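Local coordinates for protein 6-phospho-alpha-glucosidase (PDB 6VC6) that binds NAD and a manganese ion and probably hydrolyses 6-phospho-alpha-glucosides in a gut bacterium, as family 4 glycosidases do, at residues A[83-96]-A[117-130]. Numbering follows the deposited sequence.
With NAD (nicotinamide-adenine-dinucleotide), chain G; G6P (6-O-phosphono-alpha-D-glucopyranose), chain F.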
HETATM    1  N   MSE A  83       4.427  -5.263   8.414  1.00 35.89           N
HETATM    2  CA  MSE A  83       4.655  -6.081   7.226  1.00 43.17           C
HETATM    3  C   MSE A  83       4.833  -5.230   5.970  1.00 39.89           C
HETATM    4  O   MSE A  83       3.950  -4.455   5.606  1.00 40.06           O
HETATM    5  CB  MSE A  83       3.500  -7.066   7.029  1.00 37.99           C
HETATM    6  CG  MSE A  83       3.040  -7.743   8.308  1.00 41.71           C
HETATM    7 SE   MSE A  83       2.128  -9.434   7.973  0.70 48.42          SE
HETATM    8  CE  MSE A  83       3.663 -10.497   7.427  1.00 48.57           C
ATOM      9  N   GLN A  84       5.980  -5.383   5.312  1.00 40.47           N
ATOM     10  CA  GLN A  84       6.276  -4.663   4.076  1.00 42.27           C
ATOM     11  C   GLN A  84       7.070  -5.559   3.128  1.00 41.87           C
ATOM     12  O   GLN A  84       8.095  -5.168   2.567  1.00 35.99           O
ATOM     13  CB  GLN A  84       7.019  -3.358   4.363  1.00 41.82           C
ATOM     14  CG  GLN A  84       8.299  -3.509   5.172  1.00 43.48           C
ATOM     15  CD  GLN A  84       9.078  -2.211   5.265  1.00 46.05           C
ATOM     16  OE1 GLN A  84      10.221  -2.187   5.723  1.00 46.41           O
ATOM     17  NE2 GLN A  84       8.458  -1.119   4.829  1.00 42.43           N
HETATM   18  N   MSE A  85       6.575  -6.771   2.921  1.00 41.49           N
HETATM   19  CA  MSE A  85       7.168  -7.707   1.986  1.00 41.44           C
HETATM   20  C   MSE A  85       6.801  -7.375   0.565  1.00 43.00           C
HETATM   21  O   MSE A  85       5.792  -6.715   0.361  1.00 40.16           O
HETATM   22  CB  MSE A  85       6.731  -9.142   2.282  1.00 38.87           C
HETATM   23  CG  MSE A  85       5.286  -9.442   1.885  1.00 44.72           C
HETATM   24 SE   MSE A  85       4.813 -11.343   1.734  1.00 54.01          SE
HETATM   25  CE  MSE A  85       5.394 -11.868   3.510  1.00 55.27           C
ATOM     26  N   ARG A  86       7.592  -7.817  -0.402  1.00 39.22           N
ATOM     27  CA  ARG A  86       7.244  -7.756  -1.821  1.00 37.10           C
ATOM     28  C   ARG A  86       7.438  -9.162  -2.382  1.00 38.70           C
ATOM     29  O   ARG A  86       8.564  -9.555  -2.704  1.00 39.63           O
ATOM     30  CB  ARG A  86       8.089  -6.731  -2.572  1.00 38.57           C
ATOM     31  CG  ARG A  86       7.693  -6.559  -4.031  1.00 39.24           C
ATOM     32  CD  ARG A  86       8.647  -5.634  -4.776  1.00 40.58           C
ATOM     33  NE  ARG A  86       8.506  -4.238  -4.370  1.00 37.00           N
ATOM     34  CZ  ARG A  86       7.567  -3.417  -4.831  1.00 37.03           C
ATOM     35  NH1 ARG A  86       7.516  -2.161  -4.407  1.00 36.61           N
ATOM     36  NH2 ARG A  86       6.677  -3.852  -5.712  1.00 40.99           N
ATOM     37  N   ALA A  87       6.343  -9.915  -2.480  1.00 38.99           N
ATOM     38  CA  ALA A  87       6.409 -11.288  -2.965  1.00 42.34           C
ATOM     39  C   ALA A  87       6.963 -11.321  -4.382  1.00 35.27           C
ATOM     40  O   ALA A  87       6.360 -10.768  -5.308  1.00 36.89           O
ATOM     41  CB  ALA A  87       5.024 -11.930  -2.917  1.00 39.15           C
ATOM     42  N   GLY A  88       8.115 -11.969  -4.547  1.00 37.90           N
ATOM     43  CA  GLY A  88       8.816 -11.982  -5.811  1.00 37.26           C
ATOM     44  C   GLY A  88       9.817 -10.862  -5.991  1.00 42.96           C
ATOM     45  O   GLY A  88      10.659 -10.943  -6.894  1.00 44.09           O
ATOM     46  N   GLY A  89       9.751  -9.820  -5.166  1.00 35.95           N
ATOM     47  CA  GLY A  89      10.709  -8.735  -5.234  1.00 37.91           C
ATOM     48  C   GLY A  89      10.541  -7.879  -6.478  1.00 41.24           C
ATOM     49  O   GLY A  89       9.662  -8.084  -7.315  1.00 40.96           O
ATOM     50  N   LEU A  90      11.418  -6.883  -6.579  1.00 38.81           N
ATOM     51  CA  LEU A  90      11.406  -6.002  -7.742  1.00 38.36           C
ATOM     52  C   LEU A  90      11.683  -6.713  -9.067  1.00 37.15           C
ATOM     53  O   LEU A  90      11.145  -6.253 -10.090  1.00 37.14           O
ATOM     54  CB  LEU A  90      12.407  -4.857  -7.525  1.00 46.01           C
ATOM     55  CG  LEU A  90      12.005  -3.844  -6.450  1.00 40.49           C
ATOM     56  CD1 LEU A  90      13.137  -2.866  -6.173  1.00 41.78           C
ATOM     57  CD2 LEU A  90      10.739  -3.104  -6.858  1.00 40.58           C
ATOM     58  N   PRO A  91      12.495  -7.780  -9.141  1.00 40.56           N
ATOM     59  CA  PRO A  91      12.605  -8.502 -10.421  1.00 42.22           C
ATOM     60  C   PRO A  91      11.273  -8.987 -10.969  1.00 38.04           C
ATOM     61  O   PRO A  91      11.078  -8.988 -12.191  1.00 40.56           O
ATOM     62  CB  PRO A  91      13.536  -9.670 -10.076  1.00 38.30           C
ATOM     63  CG  PRO A  91      14.408  -9.129  -9.014  1.00 37.96           C
ATOM     64  CD  PRO A  91      13.542  -8.209  -8.193  1.00 41.00           C
HETATM   65  N   MSE A  92      10.347  -9.398 -10.108  1.00 40.64           N
HETATM   66  CA  MSE A  92       9.049  -9.875 -10.571  1.00 38.92           C
HETATM   67  C   MSE A  92       8.108  -8.710 -10.871  1.00 38.76           C
HETATM   68  O   MSE A  92       7.215  -8.829 -11.710  1.00 36.02           O
HETATM   69  CB  MSE A  92       8.419 -10.819  -9.545  1.00 36.96           C
HETATM   70  CG  MSE A  92       9.048 -12.207  -9.518  1.00 38.64           C
HETATM   71 SE   MSE A  92       9.194 -13.035 -11.286  1.00 55.52          SE
HETATM   72  CE  MSE A  92       7.319 -12.965 -11.820  1.00 41.31           C
ATOM     73  N   ARG A  93       8.306  -7.584 -10.180  1.00 35.69           N
ATOM     74  CA  ARG A  93       7.590  -6.366 -10.548  1.00 42.04           C
ATOM     75  C   ARG A  93       7.973  -5.923 -11.953  1.00 35.98           C
ATOM     76  O   ARG A  93       7.134  -5.415 -12.707  1.00 35.85           O
ATOM     77  CB  ARG A  93       7.874  -5.254  -9.538  1.00 35.23           C
ATOM     78  CG  ARG A  93       7.177  -3.936  -9.856  1.00 34.89           C
ATOM     79  CD  ARG A  93       7.580  -2.830  -8.891  1.00 37.52           C
ATOM     80  NE  ARG A  93       6.852  -1.590  -9.147  1.00 35.44           N
ATOM     81  CZ  ARG A  93       6.976  -0.485  -8.419  1.00 39.18           C
ATOM     82  NH1 ARG A  93       7.802  -0.460  -7.382  1.00 36.16           N
ATOM     83  NH2 ARG A  93       6.272   0.596  -8.726  1.00 35.07           N
ATOM     84  N   ARG A  94       9.241  -6.113 -12.321  1.00 38.81           N
ATOM     85  CA  ARG A  94       9.686  -5.822 -13.679  1.00 40.92           C
ATOM     86  C   ARG A  94       8.939  -6.681 -14.693  1.00 38.18           C
ATOM     87  O   ARG A  94       8.483  -6.186 -15.730  1.00 39.07           O
ATOM     88  CB  ARG A  94      11.194  -6.045 -13.783  1.00 44.73           C
ATOM     89  CG  ARG A  94      11.852  -5.418 -14.997  1.00 44.95           C
ATOM     90  CD  ARG A  94      13.356  -5.632 -14.957  1.00 48.99           C
ATOM     91  NE  ARG A  94      14.049  -4.872 -15.991  1.00 54.29           N
ATOM     92  CZ  ARG A  94      14.267  -5.316 -17.225  1.00 57.82           C
ATOM     93  NH1 ARG A  94      13.845  -6.521 -17.581  1.00 56.77           N
ATOM     94  NH2 ARG A  94      14.908  -4.556 -18.102  1.00 61.33           N
ATOM     95  N   GLU A  95       8.802  -7.978 -14.402  1.00 35.71           N
ATOM     96  CA  GLU A  95       8.079  -8.869 -15.305  1.00 38.08           C
ATOM     97  C   GLU A  95       6.603  -8.500 -15.384  1.00 41.76           C
ATOM     98  O   GLU A  95       5.990  -8.599 -16.452  1.00 42.40           O
ATOM     99  CB  GLU A  95       8.245 -10.321 -14.853  1.00 40.21           C
ATOM    100  CG  GLU A  95       9.681 -10.820 -14.861  1.00 39.35           C
ATOM    101  CD  GLU A  95      10.175 -11.156 -16.255  1.00 49.24           C
ATOM    102  OE1 GLU A  95       9.331 -11.376 -17.150  1.00 48.17           O
ATOM    103  OE2 GLU A  95      11.406 -11.206 -16.455  1.00 58.03           O
ATOM    104  N   ASP A  96       6.016  -8.077 -14.260  1.00 37.17           N
ATOM    105  CA  ASP A  96       4.628  -7.628 -14.271  1.00 41.30           C
ATOM    106  C   ASP A  96       4.442  -6.447 -15.217  1.00 39.11           C
ATOM    107  O   ASP A  96       3.477  -6.404 -15.989  1.00 37.11           O
ATOM    108  CB  ASP A  96       4.187  -7.241 -12.858  1.00 40.14           C
ATOM    109  CG  ASP A  96       4.161  -8.422 -11.906  1.00 50.78           C
ATOM    110  OD1 ASP A  96       4.088  -9.575 -12.379  1.00 51.65           O
ATOM    111  OD2 ASP A  96       4.214  -8.191 -10.680  1.00 49.88           O
ATOM    112  N   ALA A 117      -1.211 -10.104 -11.061  1.00 38.09           N
ATOM    113  CA  ALA A 117      -0.103 -11.052 -10.998  1.00 34.81           C
ATOM    114  C   ALA A 117       0.656 -10.906  -9.687  1.00 34.34           C
ATOM    115  O   ALA A 117       0.966 -11.900  -9.019  1.00 34.42           O
ATOM    116  CB  ALA A 117       0.832 -10.847 -12.187  1.00 38.17           C
ATOM    117  N   TYR A 118       0.972  -9.665  -9.309  1.00 31.88           N
ATOM    118  CA  TYR A 118       1.535  -9.405  -7.991  1.00 36.38           C
ATOM    119  C   TYR A 118       0.581  -9.844  -6.888  1.00 36.94           C
ATOM    120  O   TYR A 118       1.022 -10.317  -5.835  1.00 34.98           O
ATOM    121  CB  TYR A 118       1.870  -7.916  -7.864  1.00 36.99           C
ATOM    122  CG  TYR A 118       2.578  -7.515  -6.587  1.00 35.39           C
ATOM    123  CD1 TYR A 118       3.393  -8.410  -5.904  1.00 36.24           C
ATOM    124  CD2 TYR A 118       2.438  -6.233  -6.071  1.00 36.76           C
ATOM    125  CE1 TYR A 118       4.040  -8.040  -4.738  1.00 37.34           C
ATOM    126  CE2 TYR A 118       3.082  -5.854  -4.909  1.00 37.77           C
ATOM    127  CZ  TYR A 118       3.881  -6.760  -4.246  1.00 39.82           C
ATOM    128  OH  TYR A 118       4.521  -6.384  -3.087  1.00 32.44           O
ATOM    129  N   GLY A 119      -0.729  -9.713  -7.117  1.00 35.53           N
ATOM    130  CA  GLY A 119      -1.692 -10.121  -6.108  1.00 34.93           C
ATOM    131  C   GLY A 119      -1.672 -11.614  -5.843  1.00 38.17           C
ATOM    132  O   GLY A 119      -1.772 -12.050  -4.693  1.00 32.88           O
ATOM    133  N   LEU A 120      -1.541 -12.418  -6.900  1.00 33.23           N
ATOM    134  CA  LEU A 120      -1.506 -13.865  -6.722  1.00 39.11           C
ATOM    135  C   LEU A 120      -0.252 -14.299  -5.971  1.00 38.03           C
ATOM    136  O   LEU A 120      -0.303 -15.224  -5.152  1.00 38.83           O
ATOM    137  CB  LEU A 120      -1.594 -14.564  -8.078  1.00 37.16           C
ATOM    138  CG  LEU A 120      -2.995 -14.642  -8.690  1.00 38.35           C
ATOM    139  CD1 LEU A 120      -2.989 -15.487  -9.956  1.00 38.04           C
ATOM    140  CD2 LEU A 120      -3.994 -15.188  -7.679  1.00 35.98           C
ATOM    141  N   ARG A 121       0.880 -13.642  -6.235  1.00 36.10           N
ATOM    142  CA  ARG A 121       2.092 -13.929  -5.473  1.00 36.64           C
ATOM    143  C   ARG A 121       1.928 -13.527  -4.014  1.00 39.76           C
ATOM    144  O   ARG A 121       2.382 -14.240  -3.111  1.00 36.23           O
ATOM    145  CB  ARG A 121       3.289 -13.207  -6.091  1.00 37.80           C
ATOM    146  CG  ARG A 121       3.731 -13.754  -7.435  1.00 39.37           C
ATOM    147  CD  ARG A 121       5.130 -13.270  -7.791  1.00 33.70           C
ATOM    148  NE  ARG A 121       5.227 -11.812  -7.799  1.00 29.96           N
ATOM    149  CZ  ARG A 121       4.848 -11.042  -8.814  1.00 36.92           C
ATOM    150  NH1 ARG A 121       4.341 -11.586  -9.912  1.00 29.92           N
ATOM    151  NH2 ARG A 121       4.977  -9.724  -8.732  1.00 32.46           N
ATOM    152  N   SER A 122       1.280 -12.387  -3.765  1.00 33.89           N
ATOM    153  CA  SER A 122       1.121 -11.912  -2.395  1.00 38.10           C
ATOM    154  C   SER A 122       0.144 -12.783  -1.615  1.00 35.19           C
ATOM    155  O   SER A 122       0.344 -13.022  -0.419  1.00 37.53           O
ATOM    156  CB  SER A 122       0.664 -10.454  -2.396  1.00 36.45           C
ATOM    157  OG  SER A 122       1.683  -9.606  -2.895  1.00 41.62           O
ATOM    158  N   CYS A 123      -0.914 -13.268  -2.272  1.00 36.29           N
ATOM    159  CA  CYS A 123      -1.864 -14.149  -1.596  1.00 39.01           C
ATOM    160  C   CYS A 123      -1.169 -15.375  -1.018  1.00 37.94           C
ATOM    161  O   CYS A 123      -1.436 -15.772   0.122  1.00 38.93           O
ATOM    162  CB  CYS A 123      -2.969 -14.578  -2.562  1.00 38.95           C
ATOM    163  SG  CYS A 123      -4.181 -13.302  -2.951  1.00 44.01           S
ATOM    164  N   VAL A 124      -0.267 -15.982  -1.791  1.00 38.74           N
ATOM    165  CA  VAL A 124       0.430 -17.180  -1.333  1.00 40.96           C
ATOM    166  C   VAL A 124       1.347 -16.851  -0.160  1.00 40.63           C
ATOM    167  O   VAL A 124       1.334 -17.534   0.870  1.00 41.96           O
ATOM    168  CB  VAL A 124       1.210 -17.818  -2.497  1.00 41.10           C
ATOM    169  CG1 VAL A 124       2.113 -18.931  -1.990  1.00 38.55           C
ATOM    170  CG2 VAL A 124       0.250 -18.339  -3.557  1.00 40.16           C
ATOM    171  N   ASP A 125       2.149 -15.792  -0.295  1.00 38.90           N
ATOM    172  CA  ASP A 125       3.170 -15.503   0.704  1.00 41.51           C
ATOM    173  C   ASP A 125       2.604 -14.815   1.942  1.00 42.03           C
ATOM    174  O   ASP A 125       3.134 -15.008   3.043  1.00 41.24           O
ATOM    175  CB  ASP A 125       4.278 -14.648   0.088  1.00 41.50           C
ATOM    176  CG  ASP A 125       5.242 -15.460  -0.758  1.00 45.09           C
ATOM    177  OD1 ASP A 125       4.899 -16.604  -1.125  1.00 45.90           O
ATOM    178  OD2 ASP A 125       6.344 -14.954  -1.057  1.00 42.12           O
HETATM  179  N   MSE A 126       1.570 -14.003   1.795  1.00 37.72           N
HETATM  180  CA  MSE A 126       0.968 -13.341   2.938  1.00 39.51           C
HETATM  181  C   MSE A 126       0.245 -14.319   3.844  1.00 41.36           C
HETATM  182  O   MSE A 126       0.414 -14.233   5.051  1.00 36.78           O
HETATM  183  CB  MSE A 126       0.009 -12.233   2.537  1.00 36.80           C
HETATM  184  CG  MSE A 126       0.664 -10.934   2.091  1.00 39.69           C
HETATM  185 SE   MSE A 126       1.655  -9.994   3.484  0.70 50.75          SE
HETATM  186  CE  MSE A 126       0.236  -9.708   4.774  1.00 46.95           C
ATOM    187  N   ILE A 127      -0.544 -15.230   3.294  1.00 39.55           N
ATOM    188  CA  ILE A 127      -1.264 -16.224   4.084  1.00 40.31           C
ATOM    189  C   ILE A 127      -0.286 -17.170   4.771  1.00 38.47           C
ATOM    190  O   ILE A 127      -0.487 -17.563   5.928  1.00 41.25           O
ATOM    191  CB  ILE A 127      -2.270 -16.976   3.193  1.00 40.47           C
ATOM    192  CG1 ILE A 127      -3.439 -16.054   2.836  1.00 40.05           C
ATOM    193  CG2 ILE A 127      -2.766 -18.242   3.877  1.00 41.19           C
ATOM    194  CD1 ILE A 127      -4.411 -16.645   1.849  1.00 37.84           C
ATOM    195  N   GLU A 128       0.795 -17.536   4.079  1.00 41.27           N
ATOM    196  CA  GLU A 128       1.819 -18.373   4.696  1.00 40.99           C
ATOM    197  C   GLU A 128       2.503 -17.647   5.849  1.00 42.28           C
ATOM    198  O   GLU A 128       2.821 -18.258   6.877  1.00 40.83           O
ATOM    199  CB  GLU A 128       2.845 -18.799   3.646  1.00 42.19           C
ATOM    200  CG  GLU A 128       3.883 -19.791   4.145  1.00 50.78           C
ATOM    201  CD  GLU A 128       5.058 -19.930   3.193  1.00 64.95           C
ATOM    202  OE1 GLU A 128       5.655 -18.895   2.826  1.00 59.63           O
ATOM    203  OE2 GLU A 128       5.383 -21.073   2.809  1.00 64.57           O
ATOM    204  N   SER A 129       2.728 -16.340   5.701  1.00 39.78           N
ATOM    205  CA  SER A 129       3.452 -15.595   6.725  1.00 40.49           C
ATOM    206  C   SER A 129       2.591 -15.356   7.960  1.00 39.50           C
ATOM    207  O   SER A 129       3.079 -15.462   9.091  1.00 40.37           O
ATOM    208  CB  SER A 129       3.950 -14.268   6.155  1.00 37.50           C
ATOM    209  OG  SER A 129       4.651 -13.529   7.139  1.00 43.29           O
ATOM    210  N   ILE A 130       1.312 -15.026   7.767  1.00 36.87           N
ATOM    211  CA  ILE A 130       0.436 -14.769   8.907  1.00 40.52           C
ATOM    212  C   ILE A 130       0.248 -16.035   9.733  1.00 39.51           C
ATOM    213  O   ILE A 130       0.201 -15.986  10.968  1.00 37.56           O
ATOM    214  CB  ILE A 130      -0.912 -14.195   8.434  1.00 33.10           C
ATOM    215  CG1 ILE A 130      -0.697 -12.923   7.609  1.00 42.03           C
ATOM    216  CG2 ILE A 130      -1.826 -13.924   9.628  1.00 37.49           C
ATOM    217  CD1 ILE A 130      -0.784 -11.637   8.401  1.00 38.17           C
TER
HETATM  218  PA  NAD G 503      11.700  -4.440  -1.881  1.00 40.71           P
HETATM  219  O1A NAD G 503      12.780  -3.390  -1.776  1.00 40.30           O
HETATM  220  O2A NAD G 503      11.843  -5.573  -2.868  1.00 43.12           O
HETATM  221  O5B NAD G 503      11.464  -5.076  -0.423  1.00 43.04           O
HETATM  222  C5B NAD G 503      10.754  -6.301  -0.275  1.00 41.79           C
HETATM  223  C4B NAD G 503      11.412  -7.140   0.807  1.00 40.45           C
HETATM  224  O4B NAD G 503      10.500  -8.139   1.271  1.00 41.15           O
HETATM  225  C3B NAD G 503      12.634  -7.858   0.258  1.00 40.41           C
HETATM  226  O3B NAD G 503      13.755  -7.614   1.110  1.00 40.36           O
HETATM  227  C2B NAD G 503      12.281  -9.329   0.296  1.00 39.24           C
HETATM  228  O2B NAD G 503      13.412 -10.110   0.690  1.00 43.08           O
HETATM  229  C1B NAD G 503      11.177  -9.395   1.336  1.00 38.24           C
HETATM  230  N9A NAD G 503      10.249 -10.525   1.087  1.00 37.31           N
HETATM  231  C8A NAD G 503       9.753 -10.920  -0.101  1.00 43.58           C
HETATM  232  N7A NAD G 503       8.940 -11.999   0.047  1.00 42.42           N
HETATM  233  C5A NAD G 503       8.915 -12.309   1.357  1.00 39.88           C
HETATM  234  C6A NAD G 503       8.261 -13.334   2.206  1.00 40.55           C
HETATM  235  N6A NAD G 503       7.444 -14.272   1.670  1.00 40.85           N
HETATM  236  N1A NAD G 503       8.507 -13.300   3.535  1.00 42.71           N
HETATM  237  C2A NAD G 503       9.316 -12.375   4.085  1.00 42.51           C
HETATM  238  N3A NAD G 503       9.941 -11.419   3.376  1.00 43.05           N
HETATM  239  C4A NAD G 503       9.785 -11.338   2.034  1.00 38.87           C
HETATM  240  O3  NAD G 503      10.285  -3.719  -2.145  1.00 40.65           O
HETATM  241  PN  NAD G 503      10.004  -2.185  -1.751  1.00 40.40           P
HETATM  242  O1N NAD G 503      10.038  -1.357  -3.014  1.00 36.68           O
HETATM  243  O2N NAD G 503      10.850  -1.803  -0.560  1.00 35.23           O
HETATM  244  O5D NAD G 503       8.476  -2.305  -1.271  1.00 37.98           O
HETATM  245  C5D NAD G 503       8.170  -2.809   0.027  1.00 37.33           C
HETATM  246  C4D NAD G 503       6.682  -3.119   0.082  1.00 40.68           C
HETATM  247  O4D NAD G 503       5.969  -2.005   0.624  1.00 39.64           O
HETATM  248  C3D NAD G 503       6.136  -3.362  -1.317  1.00 39.39           C
HETATM  249  O3D NAD G 503       5.326  -4.539  -1.303  1.00 39.87           O
HETATM  250  C2D NAD G 503       5.249  -2.170  -1.594  1.00 36.49           C
HETATM  251  O2D NAD G 503       4.129  -2.533  -2.402  1.00 38.34           O
HETATM  252  C1D NAD G 503       4.823  -1.772  -0.194  1.00 39.43           C
HETATM  253  N1N NAD G 503       4.355  -0.390  -0.120  1.00 38.32           N
HETATM  254  C2N NAD G 503       3.064  -0.205   0.156  1.00 39.57           C
HETATM  255  C3N NAD G 503       2.526   1.066   0.248  1.00 42.64           C
HETATM  256  C7N NAD G 503       1.067   1.215   0.558  1.00 41.80           C
HETATM  257  O7N NAD G 503       0.530   2.299   0.409  1.00 39.00           O
HETATM  258  N7N NAD G 503       0.394   0.144   0.979  1.00 37.90           N
HETATM  259  C4N NAD G 503       3.353   2.166   0.062  1.00 42.72           C
HETATM  260  C5N NAD G 503       4.696   1.950  -0.230  1.00 41.64           C
HETATM  261  C6N NAD G 503       5.181   0.647  -0.310  1.00 38.14           C
HETATM  262  C1  G6P F 502       1.890   4.794  -3.914  1.00 41.07           C
HETATM  263  C2  G6P F 502       1.058   3.700  -3.231  1.00 40.99           C
HETATM  264  C3  G6P F 502       1.822   2.422  -2.935  1.00 37.01           C
HETATM  265  C4  G6P F 502       2.712   2.098  -4.112  1.00 44.51           C
HETATM  266  C5  G6P F 502       3.787   3.166  -4.172  1.00 39.51           C
HETATM  267  C6  G6P F 502       4.646   2.953  -5.411  1.00 40.70           C
HETATM  268  O1  G6P F 502       1.839   5.992  -3.127  1.00 46.74           O
HETATM  269  O2  G6P F 502       0.514   4.213  -2.008  1.00 42.25           O
HETATM  270  O3  G6P F 502       0.919   1.338  -2.691  1.00 41.11           O
HETATM  271  O4  G6P F 502       3.309   0.813  -3.918  1.00 36.86           O
HETATM  272  O5  G6P F 502       3.260   4.496  -4.250  1.00 43.75           O
HETATM  273  O6  G6P F 502       5.930   3.520  -5.182  1.00 48.85           O
HETATM  274  P   G6P F 502       7.155   3.194  -6.171  1.00 39.36           P
HETATM  275  O1P G6P F 502       7.681   1.883  -5.638  1.00 38.52           O
HETATM  276  O2P G6P F 502       6.523   3.103  -7.541  1.00 37.92           O
HETATM  277  O3P G6P F 502       8.080   4.375  -6.005  1.00 38.09           O
HETATM  278  O   HOH W   1       6.888  -8.568  -6.868  1.00 37.02           O
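Arg121 and Asp96 form an end-on, two-pronged salt bridge. Arg121 NH2 meets Asp96 OD2 at 2.6 Å and NH1 meets the syn lone pair of OD1, with carboxylate and guanidinium planes only 21° apart. Arg121 NE donates an almost straight hydrogen bond (171°) to Ala87 O at 2.9 Å, from above the carbonyl plane. Met92 CB lies over the centre of one guanidinium face, and Tyr118 CA covers the rim of the other. A water accepts a hydrogen bond from Arg121 NH2 and donates hydrogen bonds to Ala87 O and Gly89 O. With an alanine at Arg121, the buried Asp96 carboxylate would probably lose its counter-charge and Ala87 O its NE donor.

Ala87 CB rests on helix 117-130, 3.5 Å from Arg121 O. Tyr118, with CG anti to its own N (chi1 -175°), turns its ring edge, at CE1, to the Ala87 backbone. Its OH ends 3.3 Å from Arg86 CG and 2.7 Å from NAD O3D. Farther along, the selenomethionines Met85 and Met126 pack selenium to selenium, and Met83 SE meets Met126 CE tip to tip.

Outside the pair, Arg121 NH1 is also hydrogen-bonded to Asn433. Arg86 NE and NH1 bind the NAD diphosphate, Asp125 OD2 accepts from adenine N6A, and Arg93 pairs with the G6P phosphate. Arg86 also has a salt bridge to Glu109. The loop between strand 80-83 and helix 89-102, backed by helix 113-136, belongs to a Rossmann-like NAD-binding domain, here joining cofactor and sugar-phosphate sites.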